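Local coordinates for protein putative oxidoreductase with NAD(P)-binding Rossmann-fold domain (Clostridium difficile, PDB 3UUW) that is probably an NAD(P)-dependent dehydrogenase of the Gfo/Idh/MocA family, with a substrate that is not established, at residues Gly15-Ala18 against Gln19-Tyr22; Lys295-Arg298 against Leu299-Ile303; Asn274-Ile277 against Asp278-Asn282; Ile110-Ser113 against Thr114-Asn117; Arg127-Pro130 against Met131-Glu134. All coordinates share one frame; numbering follows the deposited sequence.

All five contacts are local, along or at the start of a helix. Contact 1 opens helix 16-26 of the Rossmann domain and is partly buried, with Ala18 and Tyr22 against the sheet and Lys20 facing a second subunit. Contact 4 closes helix 103-116 of the same domain, its residues largely exposed and its chemistry polar: hydroxyls, a carboxylate and a water. Contact 3, on helix 269-281, turns Phe276 and Ile280 to the parallel sheet and sets Cys279 sulfur over His275. Contact 2, on helix 295-305, buries leucine and alanine against helix 160-179. Contact 5 starts helix 130-138 and pairs sulfur and ring with a lysine that holds glycerol. Contacts 3 and 5 touch, His275 packing on Phe128.

Contact 1: residues Gly15-Ala18 against Gln19-Tyr22; sequences GSIA and QKAY
Gly15 N-caps helix 16-26, and its carbonyl O accepts from Gln19 N at 3.0 Å with the N-H nearly on the C=O axis. The next bonds follow in step, Lys20 N to Ser16 O at 3.0 Å and Ala21 N to Ile17 O at 2.9 Å. The one after is longer: Tyr22 N reaches Ala18 O at 3.3 Å from above the carbonyl plane, 42° out of it. Gly15 and Ala18 fit a GxGxxA pattern, consistent with strand 8-12, helix 16-26 and strand 33-38 being the beta-alpha-beta start of a Rossmann fold, where such a glycine-rich turn typically faces the dinucleotide. Ala18 suits its buried place because its small methyl lets the helix lie close on Met11 of strand 8-12. Ile17 serves two neighbours: with CG1 beside the backbone N and CG2 anti to it (chi1 -61°), CD1 lies alongside Lys20 CE at 3.6 Å while CG2 sits 4.0 Å from Tyr22 CE2. Extended beyond CG, Lys20 makes a cation-pi contact with Trp260 of the second subunit, and Gln19 bonds through NE2 to Leu14 O. Tyr22 is buried, its ring stacked on His73 and its OH hydrogen-bonded to Tyr94 and Asp96.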
loop_
_atom_site.group_PDB
_atom_site.type_symbol
_atom_site.label_atom_id
_atom_site.label_comp_id
_atom_site.label_asym_id
_atom_site.label_seq_id
_atom_site.Cartn_x
_atom_site.Cartn_y
_atom_site.Cartn_z
ATOM N N GLY A 15 31.041 18.649 7.548
ATOM C CA GLY A 15 29.747 19.301 7.340
ATOM C C GLY A 15 28.554 18.366 7.513
ATOM O O GLY A 15 28.684 17.260 8.023
ATOM N N SER A 16 27.383 18.804 7.073
ATOM C CA SER A 16 26.167 18.029 7.340
ATOM C C SER A 16 26.196 16.645 6.669
ATOM O O SER A 16 25.776 15.669 7.267
ATOM C CB SER A 16 24.910 18.818 6.967
ATOM O OG SER A 16 24.789 18.940 5.564
ATOM N N ILE A 17 26.705 16.557 5.449
ATOM C CA ILE A 17 26.801 15.269 4.758
ATOM C C ILE A 17 27.763 14.312 5.472
ATOM O O ILE A 17 27.458 13.133 5.688
ATOM C CB ILE A 17 27.192 15.477 3.280
ATOM C CG1 ILE A 17 26.117 16.308 2.563
ATOM C CG2 ILE A 17 27.384 14.173 2.606
ATOM C CD1 ILE A 17 24.719 15.723 2.651
ATOM N N ALA A 18 28.926 14.799 5.882
ATOM C CA ALA A 18 29.838 13.950 6.637
ATOM C C ALA A 18 29.166 13.455 7.923
ATOM O O ALA A 18 29.256 12.269 8.266
ATOM C CB ALA A 18 31.136 14.712 6.996
ATOM N N GLN A 19 28.480 14.370 8.606
ATOM C CA GLN A 19 27.839 14.052 9.882
ATOM C C GLN A 19 26.703 13.046 9.782
ATOM O O GLN A 19 26.509 12.258 10.710
ATOM C CB GLN A 19 27.360 15.330 10.578
ATOM C CG GLN A 19 28.526 16.150 11.118
ATOM C CD GLN A 19 28.062 17.355 11.866
ATOM O OE1 GLN A 19 27.289 17.248 12.823
ATOM N NE2 GLN A 19 28.490 18.510 11.421
ATOM N N LYS A 20 25.942 13.060 8.694
ATOM C CA LYS A 20 24.795 12.154 8.601
ATOM C C LYS A 20 25.010 10.898 7.754
ATOM O O LYS A 20 24.359 9.887 8.021
ATOM C CB LYS A 20 23.544 12.898 8.093
ATOM C CG LYS A 20 23.532 13.190 6.617
ATOM C CD LYS A 20 22.256 13.930 6.238
ATOM C CE LYS A 20 22.209 14.230 4.764
ATOM N NZ LYS A 20 20.960 14.938 4.407
ATOM N N ALA A 21 25.906 10.966 6.759
ATOM C CA ALA A 21 26.095 9.869 5.765
ATOM C C ALA A 21 27.374 9.078 5.881
ATOM O O ALA A 21 27.457 7.956 5.308
ATOM C CB ALA A 21 26.003 10.432 4.341
ATOM N N TYR A 22 28.388 9.638 6.564
ATOM C CA TYR A 22 29.704 8.992 6.667
ATOM C C TYR A 22 30.198 8.719 8.071
ATOM O O TYR A 22 30.539 7.558 8.374
ATOM C CB TYR A 22 30.743 9.759 5.857
ATOM C CG TYR A 22 30.423 9.715 4.393
ATOM C CD1 TYR A 22 30.751 8.601 3.633
ATOM C CD2 TYR A 22 29.707 10.737 3.781
ATOM C CE1 TYR A 22 30.447 8.537 2.274
ATOM C CE2 TYR A 22 29.385 10.687 2.425
ATOM C CZ TYR A 22 29.743 9.585 1.682
ATOM O OH TYR A 22 29.438 9.516 0.333
#

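Contact 2: residues Lys295-Arg298 against Leu299-Ile303; sequences KAQR and LLEKI
Residues 295-303 form regular alpha-helix, four successive i to i+4 bonds linking Lys295-Arg298 to Leu299-Lys302; the shortest joins Glu301 N to Gln297 O at 2.8 Å. One turn apart on the same flank, Gln297 and Glu301 also meet through their polar ends. Their chains slant across each other, the amide and carboxylate planes 86° apart, and Gln297 NE2 stays 4.2 Å from Glu301 OE2. A water fills this step, accepting from Gln297 NE2 at 3.0 Å and donating to Glu301 OE2 at 2.7 Å. Chi1 of Gln297 (-168°) swings CG away from the backbone N, whereas Glu301 places CG beside its own N (-76°), which brings the two polar ends to within one water of each other. Both ends have further partners. Glutamine suits this buried place because its amide can donate from NE2 to Ala100 O, and glutamate suits its own because OE2 can accept from Val103 N. Leu300 CG rests 3.5 Å from Ala296 O. Arg298 bends at chi3 and carries its guanidinium group off to salt bridges with Glu107 and Glu291, while Lys295 pairs with Glu292. The helix thus shows different chemistry on its several sides: small Ala296 and branched Leu300 pack on helix 160-179, Leu299 and Ile303 touch Ile185 of strand 184-192, and Gln297 and Arg298 lie on Val103 at the start of helix 103-116.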
loop_
_atom_site.group_PDB
_atom_site.type_symbol
_atom_site.label_atom_id
_atom_site.label_comp_id
_atom_site.label_asym_id
_atom_site.label_seq_id
_atom_site.Cartn_x
_atom_site.Cartn_y
_atom_site.Cartn_z
ATOM N N LYS A 295 31.281 10.380 -16.173
ATOM C CA LYS A 295 30.443 10.216 -17.358
ATOM C C LYS A 295 29.064 10.859 -17.211
ATOM O O LYS A 295 28.562 11.436 -18.167
ATOM C CB LYS A 295 30.348 8.768 -17.805
ATOM C CG LYS A 295 29.682 7.817 -16.939
ATOM C CD LYS A 295 29.571 6.505 -17.784
ATOM C CE LYS A 295 28.868 5.414 -17.100
ATOM N NZ LYS A 295 28.956 4.175 -17.949
ATOM N N ALA A 296 28.449 10.748 -16.027
ATOM C CA ALA A 296 27.172 11.414 -15.788
ATOM C C ALA A 296 27.366 12.945 -15.861
ATOM O O ALA A 296 26.564 13.678 -16.474
ATOM C CB ALA A 296 26.587 11.008 -14.431
ATOM N N GLN A 297 28.448 13.432 -15.262
ATOM C CA GLN A 297 28.730 14.864 -15.281
ATOM C C GLN A 297 28.952 15.400 -16.700
ATOM O O GLN A 297 28.497 16.492 -17.032
ATOM C CB GLN A 297 29.928 15.182 -14.407
ATOM C CG GLN A 297 30.101 16.668 -14.136
ATOM C CD GLN A 297 31.287 16.940 -13.240
ATOM O OE1 GLN A 297 31.993 16.009 -12.832
ATOM N NE2 GLN A 297 31.529 18.217 -12.951
ATOM N N ARG A 298 29.616 14.598 -17.520
ATOM C CA ARG A 298 29.868 14.940 -18.910
ATOM C C ARG A 298 28.541 15.107 -19.643
ATOM O O ARG A 298 28.362 16.063 -20.393
ATOM C CB ARG A 298 30.735 13.859 -19.568
ATOM C CG ARG A 298 31.242 14.214 -20.911
ATOM C CD ARG A 298 31.932 13.006 -21.574
ATOM N NE ARG A 298 33.111 12.561 -20.837
ATOM C CZ ARG A 298 34.283 13.201 -20.801
ATOM N NH1 ARG A 298 34.469 14.338 -21.467
ATOM N NH2 ARG A 298 35.287 12.685 -20.098
ATOM N N LEU A 299 27.592 14.212 -19.394
ATOM C CA LEU A 299 26.308 14.306 -20.042
ATOM C C LEU A 299 25.596 15.566 -19.580
ATOM O O LEU A 299 25.003 16.289 -20.384
ATOM C CB LEU A 299 25.477 13.054 -19.756
ATOM C CG LEU A 299 24.100 12.952 -20.396
ATOM C CD1 LEU A 299 24.181 13.291 -21.872
ATOM C CD2 LEU A 299 23.560 11.543 -20.180
ATOM N N LEU A 300 25.684 15.865 -18.288
ATOM C CA LEU A 300 25.063 17.084 -17.747
ATOM C C LEU A 300 25.673 18.380 -18.284
ATOM O O LEU A 300 24.952 19.353 -18.510
ATOM C CB LEU A 300 25.092 17.077 -16.221
ATOM C CG LEU A 300 24.189 16.017 -15.579
ATOM C CD1 LEU A 300 24.395 15.959 -14.078
ATOM C CD2 LEU A 300 22.732 16.304 -15.918
ATOM N N GLU A 301 26.986 18.395 -18.504
ATOM C CA GLU A 301 27.636 19.567 -19.093
ATOM C C GLU A 301 27.119 19.809 -20.509
ATOM O O GLU A 301 26.900 20.944 -20.914
ATOM C CB GLU A 301 29.171 19.425 -19.063
ATOM C CG GLU A 301 29.766 19.663 -17.690
ATOM C CD GLU A 301 31.297 19.913 -17.699
ATOM O OE1 GLU A 301 31.940 19.899 -18.776
ATOM O OE2 GLU A 301 31.848 20.153 -16.612
ATOM N N LYS A 302 26.896 18.735 -21.251
ATOM C CA LYS A 302 26.330 18.838 -22.597
ATOM C C LYS A 302 24.917 19.448 -22.531
ATOM O O LYS A 302 24.570 20.347 -23.303
ATOM C CB LYS A 302 26.377 17.454 -23.227
ATOM C CG LYS A 302 25.941 17.296 -24.678
ATOM C CD LYS A 302 26.780 16.169 -25.321
ATOM C CE LYS A 302 25.963 15.220 -26.152
ATOM N NZ LYS A 302 25.277 14.246 -25.246
ATOM N N ILE A 303 24.118 18.989 -21.570
ATOM C CA ILE A 303 22.787 19.526 -21.363
ATOM C C ILE A 303 22.848 21.013 -20.971
ATOM O O ILE A 303 22.140 21.861 -21.548
ATOM C CB ILE A 303 22.066 18.718 -20.270
ATOM C CG1 ILE A 303 21.782 17.304 -20.763
ATOM C CG2 ILE A 303 20.794 19.393 -19.855
ATOM C CD1 ILE A 303 21.439 16.354 -19.641
HETATM O O HOH W 1 30.327 20.494 -14.426
#

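Contact 3: residues Asn274-Ile277 against Asp278-Asn282; sequences NHFI and DCIEN
The His275 imidazole carries Cys279 SG over one face, 3.3 Å above the plane and displaced toward the rim, while a water sits in plane at its edge. This is a sulfur-aromatic contact, with SG 3.6 Å from the ring centroid. The Phe276 ring receives Ile280 CD1 over a face in the same way, a CH-pi contact 4.1 Å from the centroid and 24° off the normal. In both pairs the ring residue has CG anti to the backbone N (His275 chi1 -174°), while Cys279 SG and Ile280 CG1 lie beside their own backbone N, which brings each pair together.

Helix 269-281 supplies the spacing through bonds such as Cys279 N to His275 O. Phe276 and Ile280 suit the side turned to the parallel sheet, where both touch Cys69 and His92 and Phe276 meets Phe71 edge-to-face. On the other flank, Asp278, in one of its two modelled conformers, makes two tentative water bridges: one water donates to OD1 and to Asn274 O, the other donates to OD2 and is hydrogen-bonded to His275 ND1 at 3.0 Å.

The histidine is therefore engaged in two ways, with sulfur over a face and water at its edge. Together these would fix the rotation of the imidazole, though the onward link from the water to the carboxylate holds for that one conformer of Asp278.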
loop_
_atom_site.group_PDB
_atom_site.type_symbol
_atom_site.label_atom_id
_atom_site.label_comp_id
_atom_site.label_asym_id
_atom_site.label_seq_id
_atom_site.Cartn_x
_atom_site.Cartn_y
_atom_site.Cartn_z
ATOM N N ASN A 274 32.901 0.980 2.606
ATOM C CA ASN A 274 33.662 -0.216 2.896
ATOM C C ASN A 274 34.377 -0.774 1.669
ATOM O O ASN A 274 35.476 -1.318 1.768
ATOM C CB ASN A 274 32.793 -1.270 3.563
ATOM C CG ASN A 274 32.404 -0.879 4.995
ATOM O OD1 ASN A 274 33.119 -0.140 5.662
ATOM N ND2 ASN A 274 31.279 -1.401 5.464
ATOM N N HIS A 275 33.761 -0.647 0.505
ATOM C CA HIS A 275 34.368 -1.067 -0.721
ATOM C C HIS A 275 35.616 -0.240 -1.022
ATOM O O HIS A 275 36.627 -0.789 -1.422
ATOM C CB HIS A 275 33.372 -0.968 -1.870
ATOM C CG HIS A 275 33.888 -1.529 -3.155
ATOM N ND1 HIS A 275 34.337 -2.829 -3.267
ATOM C CD2 HIS A 275 34.063 -0.962 -4.367
ATOM C CE1 HIS A 275 34.736 -3.045 -4.507
ATOM N NE2 HIS A 275 34.572 -1.929 -5.196
ATOM N N PHE A 276 35.535 1.072 -0.834
ATOM C CA PHE A 276 36.702 1.953 -1.001
ATOM C C PHE A 276 37.885 1.431 -0.194
ATOM O O PHE A 276 38.998 1.314 -0.707
ATOM C CB PHE A 276 36.355 3.408 -0.588
ATOM C CG PHE A 276 37.502 4.374 -0.673
ATOM C CD1 PHE A 276 37.994 4.803 -1.910
ATOM C CD2 PHE A 276 38.087 4.875 0.480
ATOM C CE1 PHE A 276 39.066 5.706 -1.979
ATOM C CE2 PHE A 276 39.137 5.785 0.405
ATOM C CZ PHE A 276 39.616 6.194 -0.827
ATOM N N ILE A 277 37.649 1.109 1.069
ATOM C CA ILE A 277 38.708 0.587 1.928
ATOM C C ILE A 277 39.189 -0.789 1.466
ATOM O O ILE A 277 40.387 -1.040 1.420
ATOM C CB ILE A 277 38.227 0.517 3.381
ATOM C CG1 ILE A 277 37.879 1.902 3.915
ATOM C CG2 ILE A 277 39.249 -0.169 4.294
ATOM C CD1 ILE A 277 39.079 2.856 4.045
ATOM N N ASP A 278 38.255 -1.669 1.137
ATOM C CA ASP A 278 38.606 -3.035 0.688
ATOM C C ASP A 278 39.501 -3.009 -0.532
ATOM O O ASP A 278 40.431 -3.798 -0.642
ATOM C CB ASP A 278 37.347 -3.860 0.376
ATOM C CG ASP A 278 36.606 -4.323 1.627
ATOM O OD1 ASP A 278 37.189 -4.306 2.723
ATOM O OD2 ASP A 278 35.432 -4.725 1.496
ATOM N N CYS A 279 39.228 -2.096 -1.449
ATOM C CA CYS A 279 40.023 -1.985 -2.671
ATOM C C CYS A 279 41.460 -1.563 -2.377
ATOM O O CYS A 279 42.406 -2.040 -3.034
ATOM C CB CYS A 279 39.360 -1.047 -3.673
ATOM S SG CYS A 279 37.883 -1.751 -4.442
ATOM N N ILE A 280 41.628 -0.684 -1.394
ATOM C CA ILE A 280 42.955 -0.313 -0.948
ATOM C C ILE A 280 43.647 -1.554 -0.368
ATOM O O ILE A 280 44.801 -1.850 -0.693
ATOM C CB ILE A 280 42.903 0.809 0.094
ATOM C CG1 ILE A 280 42.454 2.113 -0.586
ATOM C CG2 ILE A 280 44.282 1.004 0.744
ATOM C CD1 ILE A 280 41.978 3.234 0.369
ATOM N N GLU A 281 42.933 -2.272 0.488
ATOM C CA GLU A 281 43.461 -3.484 1.101
ATOM C C GLU A 281 43.935 -4.512 0.075
ATOM O O GLU A 281 44.972 -5.161 0.264
ATOM C CB GLU A 281 42.405 -4.111 2.009
ATOM C CG GLU A 281 42.809 -5.448 2.620
ATOM C CD GLU A 281 43.966 -5.349 3.604
ATOM O OE1 GLU A 281 44.128 -4.292 4.262
ATOM O OE2 GLU A 281 44.705 -6.360 3.732
ATOM N N ASN A 282 43.197 -4.641 -1.022
ATOM C CA ASN A 282 43.479 -5.675 -2.007
ATOM C C ASN A 282 44.216 -5.186 -3.244
ATOM O O ASN A 282 44.336 -5.923 -4.214
ATOM C CB ASN A 282 42.165 -6.354 -2.393
ATOM C CG ASN A 282 41.606 -7.181 -1.274
ATOM O OD1 ASN A 282 40.542 -6.875 -0.719
ATOM N ND2 ASN A 282 42.330 -8.228 -0.914
HETATM O O HOH W 2 36.130 -2.535 4.316
HETATM O O HOH W 3 34.353 -4.903 -1.051
#

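Contact 4: residues Ile110-Ser113 against Thr114-Asn117; sequences IELS and TKKN
Thr114 holds OG1 between its backbone N and carbonyl carbon (chi1 61°), which turns the hydroxyl back toward Glu111, whose chain bends at chi2 (-52°) to bring its carboxylate round to the same side. The two meet near the C-terminal end of helix 103-116, the helical crossover between strands 92-95 and 120-122 in the Rossmann domain. Glu111 OE1 and Thr114 OG1 remain 3.6 Å apart, and a water spans them, donating to OE1 at 2.8 Å and to OG1 at 2.7 Å. Exposed as they are, a carboxylate and a hydroxyl suit this place because solvent can complete their bonding.

Ser113 turns its hydroxyl back to the helix backbone, donating from OG to Ile110 O at 2.7 Å. That carbonyl also accepts from Thr114 N at 3.0 Å, so two donors grip it. Serine suits this buried position: it is small enough to lie against Leu87 of helix 79-88 and it spends its polar atom on its own helix. Leu112, nearby, lays its branched end on Leu87 and Asn88 of the same helix, and its CD1 comes within 4.2 Å of Lys116 CG. The lysine can lend aliphatic length here while its amino end leads off.

At the terminus, Asn117 has a positive phi of 57° and forms a Schellman motif, asparagine being among the residues that tolerate this left-handed conformation. In the last turn, Lys116 N bonds to Leu112 O at 3.1 Å and more weakly to Ser113 O at 3.2 Å.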
loop_
_atom_site.group_PDB
_atom_site.type_symbol
_atom_site.label_atom_id
_atom_site.label_comp_id
_atom_site.label_asym_id
_atom_site.label_seq_id
_atom_site.Cartn_x
_atom_site.Cartn_y
_atom_site.Cartn_z
ATOM N N ILE A 110 42.014 12.598 -12.413
ATOM C CA ILE A 110 42.051 11.165 -12.708
ATOM C C ILE A 110 43.441 10.770 -13.180
ATOM O O ILE A 110 44.017 9.748 -12.732
ATOM C CB ILE A 110 40.943 10.750 -13.725
ATOM C CG1 ILE A 110 39.563 10.817 -13.039
ATOM C CG2 ILE A 110 41.216 9.319 -14.297
ATOM C CD1 ILE A 110 38.372 10.961 -14.050
ATOM N N GLU A 111 44.014 11.558 -14.088
ATOM C CA GLU A 111 45.340 11.218 -14.584
ATOM C C GLU A 111 46.383 11.314 -13.482
ATOM O O GLU A 111 47.262 10.447 -13.389
ATOM C CB GLU A 111 45.725 12.064 -15.791
ATOM C CG GLU A 111 44.855 11.772 -17.006
ATOM C CD GLU A 111 44.780 10.281 -17.343
ATOM O OE1 GLU A 111 45.845 9.630 -17.374
ATOM O OE2 GLU A 111 43.651 9.776 -17.577
ATOM N N LEU A 112 46.280 12.327 -12.640
ATOM C CA LEU A 112 47.201 12.449 -11.497
ATOM C C LEU A 112 47.097 11.209 -10.596
ATOM O O LEU A 112 48.122 10.618 -10.218
ATOM C CB LEU A 112 46.935 13.735 -10.709
ATOM C CG LEU A 112 47.838 13.999 -9.507
ATOM C CD1 LEU A 112 49.309 13.994 -9.903
ATOM C CD2 LEU A 112 47.458 15.335 -8.833
ATOM N N SER A 113 45.881 10.753 -10.329
ATOM C CA SER A 113 45.685 9.575 -9.476
ATOM C C SER A 113 46.322 8.323 -10.103
ATOM O O SER A 113 47.003 7.555 -9.439
ATOM C CB SER A 113 44.192 9.365 -9.176
ATOM O OG SER A 113 43.489 8.765 -10.274
ATOM N N THR A 114 46.154 8.140 -11.406
ATOM C CA THR A 114 46.707 6.952 -12.046
ATOM C C THR A 114 48.262 7.006 -12.086
ATOM O O THR A 114 48.927 5.985 -11.878
ATOM C CB THR A 114 46.068 6.725 -13.430
ATOM O OG1 THR A 114 46.334 7.831 -14.270
ATOM C CG2 THR A 114 44.596 6.523 -13.319
ATOM N N LYS A 115 48.830 8.193 -12.297
ATOM C CA LYS A 115 50.275 8.362 -12.253
ATOM C C LYS A 115 50.826 7.948 -10.883
ATOM O O LYS A 115 51.885 7.302 -10.801
ATOM C CB LYS A 115 50.630 9.826 -12.510
ATOM C CG LYS A 115 52.103 10.167 -12.362
ATOM C CD LYS A 115 52.263 11.677 -12.246
ATOM C CE LYS A 115 53.690 12.082 -11.941
ATOM N NZ LYS A 115 53.765 13.544 -11.651
ATOM N N LYS A 116 50.090 8.291 -9.818
ATOM C CA LYS A 116 50.527 8.018 -8.444
ATOM C C LYS A 116 50.128 6.620 -7.954
ATOM O O LYS A 116 50.459 6.235 -6.831
ATOM C CB LYS A 116 49.963 9.095 -7.495
ATOM C CG LYS A 116 50.415 10.533 -7.782
ATOM C CD LYS A 116 51.860 10.775 -7.449
ATOM C CE LYS A 116 52.110 10.802 -5.946
ATOM N NZ LYS A 116 53.568 10.907 -5.666
ATOM N N ASN A 117 49.434 5.865 -8.803
ATOM C CA ASN A 117 48.889 4.559 -8.455
ATOM C C ASN A 117 47.969 4.655 -7.237
ATOM O O ASN A 117 48.069 3.871 -6.274
ATOM C CB ASN A 117 49.989 3.527 -8.233
ATOM C CG ASN A 117 49.686 2.252 -8.953
ATOM O OD1 ASN A 117 49.024 1.364 -8.419
ATOM N ND2 ASN A 117 50.097 2.187 -10.228
HETATM O O HOH W 4 48.131 9.181 -15.792
#

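Contact 5: residues Arg127-Pro130 against Met131-Glu134; sequences RFCP and MYKE. With GOL (glycerol), chain I.
Cys129 and Tyr132 make a sulfur-aromatic contact where the loop from strand 120-122 of the Rossmann sheet enters helix 130-138: Cys129, the N-cap, sets SG over one face of the Tyr132 ring, 4.0 Å from its centroid and 23° off the normal. With SG anti to the backbone N (chi1 168°), the thiol reaches forward over the first turn. Proline suits the next position, since a first-turn residue needs no N-H for a helix bond. Tyr132 is buried, and its OH bonds to Glu225.

The backbone bonds are Lys133 N to Cys129 O, at 3.0 Å and nearly straight, and Glu134 N to Pro130 O. In addition, Lys133 CG lies 3.5 Å from Arg127 O, its aliphatic part crossing back over the loop. The charged ends have partners elsewhere: Arg127 bridges to Asp173 and Glu292, and Glu134 to Lys255.

A glycerol, probably from the crystallisation liquor, sits between the loop and the lysine. Its C3 lies over one face of Phe128, 3.5 Å from CE2, and Trp177 NE1 bonds to it too. Lys133 bends at chi3 and chi4 so that NZ donates to glycerol O3 at 2.9 Å, while glycerol O2 donates to Arg127 O at 2.7 Å.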
loop_
_atom_site.group_PDB
_atom_site.type_symbol
_atom_site.label_atom_id
_atom_site.label_comp_id
_atom_site.label_asym_id
_atom_site.label_seq_id
_atom_site.Cartn_x
_atom_site.Cartn_y
_atom_site.Cartn_z
ATOM N N ARG A 127 24.890 3.186 -6.666
ATOM C CA ARG A 127 25.456 1.981 -7.284
ATOM C C ARG A 127 25.680 0.846 -6.274
ATOM O O ARG A 127 25.909 -0.315 -6.659
ATOM C CB ARG A 127 26.754 2.302 -8.001
ATOM C CG ARG A 127 26.657 3.342 -9.080
ATOM C CD ARG A 127 27.885 3.236 -9.956
ATOM N NE ARG A 127 28.081 4.364 -10.852
ATOM C CZ ARG A 127 29.002 4.398 -11.816
ATOM N NH1 ARG A 127 29.750 3.332 -12.080
ATOM N NH2 ARG A 127 29.142 5.485 -12.562
ATOM N N PHE A 128 25.629 1.185 -4.982
ATOM C CA PHE A 128 25.806 0.234 -3.895
ATOM C C PHE A 128 24.553 0.069 -3.036
ATOM O O PHE A 128 24.573 -0.632 -2.014
ATOM C CB PHE A 128 26.998 0.651 -3.017
ATOM C CG PHE A 128 28.319 0.471 -3.684
ATOM C CD1 PHE A 128 28.764 1.388 -4.613
ATOM C CD2 PHE A 128 29.101 -0.636 -3.423
ATOM C CE1 PHE A 128 29.963 1.222 -5.245
ATOM C CE2 PHE A 128 30.308 -0.804 -4.058
ATOM C CZ PHE A 128 30.733 0.128 -4.969
ATOM N N CYS A 129 23.468 0.736 -3.435
ATOM C CA CYS A 129 22.192 0.606 -2.752
ATOM C C CYS A 129 21.769 -0.868 -2.881
ATOM O O CYS A 129 21.598 -1.372 -3.971
ATOM C CB CYS A 129 21.177 1.569 -3.367
ATOM S SG CYS A 129 19.470 1.275 -2.865
ATOM N N PRO A 130 21.590 -1.557 -1.760
ATOM C CA PRO A 130 21.313 -2.997 -1.871
ATOM C C PRO A 130 20.085 -3.331 -2.731
ATOM O O PRO A 130 20.164 -4.247 -3.541
ATOM C CB PRO A 130 21.112 -3.421 -0.422
ATOM C CG PRO A 130 22.041 -2.508 0.322
ATOM C CD PRO A 130 21.904 -1.181 -0.365
ATOM N N MET A 131 19.008 -2.565 -2.627
ATOM C CA MET A 131 17.790 -2.923 -3.386
ATOM C C MET A 131 17.939 -2.571 -4.854
ATOM O O MET A 131 17.407 -3.269 -5.709
ATOM C CB MET A 131 16.548 -2.322 -2.762
ATOM C CG MET A 131 16.148 -3.023 -1.466
ATOM S SD MET A 131 14.729 -2.218 -0.728
ATOM C CE MET A 131 14.209 -3.480 0.463
ATOM N N TYR A 132 18.703 -1.528 -5.158
ATOM C CA TYR A 132 18.972 -1.202 -6.559
ATOM C C TYR A 132 19.821 -2.300 -7.202
ATOM O O TYR A 132 19.598 -2.678 -8.359
ATOM C CB TYR A 132 19.699 0.120 -6.712
ATOM C CG TYR A 132 18.866 1.396 -6.528
ATOM C CD1 TYR A 132 17.507 1.363 -6.276
ATOM C CD2 TYR A 132 19.452 2.645 -6.715
ATOM C CE1 TYR A 132 16.759 2.535 -6.168
ATOM C CE2 TYR A 132 18.714 3.816 -6.597
ATOM C CZ TYR A 132 17.366 3.756 -6.328
ATOM O OH TYR A 132 16.643 4.924 -6.233
ATOM N N LYS A 133 20.815 -2.785 -6.467
ATOM C CA LYS A 133 21.619 -3.885 -6.970
ATOM C C LYS A 133 20.748 -5.123 -7.213
ATOM O O LYS A 133 20.958 -5.861 -8.200
ATOM C CB LYS A 133 22.791 -4.206 -6.043
ATOM C CG LYS A 133 23.874 -3.143 -6.089
ATOM C CD LYS A 133 25.096 -3.419 -5.183
ATOM C CE LYS A 133 25.698 -4.810 -5.354
ATOM N NZ LYS A 133 26.264 -5.007 -6.717
ATOM N N GLU A 134 19.833 -5.397 -6.298
ATOM C CA GLU A 134 18.965 -6.566 -6.442
ATOM C C GLU A 134 18.127 -6.487 -7.708
ATOM O O GLU A 134 18.104 -7.442 -8.485
ATOM C CB GLU A 134 18.088 -6.754 -5.223
ATOM C CG GLU A 134 17.274 -8.031 -5.275
ATOM C CD GLU A 134 16.682 -8.427 -3.937
ATOM O OE1 GLU A 134 16.846 -7.682 -2.951
ATOM O OE2 GLU A 134 16.041 -9.500 -3.887
HETATM C C1 GOL I . 29.029 -2.961 -9.349
HETATM O O1 GOL I . 28.403 -2.353 -10.465
HETATM C C2 GOL I . 28.253 -2.569 -8.105
HETATM O O2 GOL I . 27.802 -1.260 -8.288
HETATM C C3 GOL I . 29.085 -2.635 -6.830
HETATM O O3 GOL I . 28.783 -3.789 -6.089
#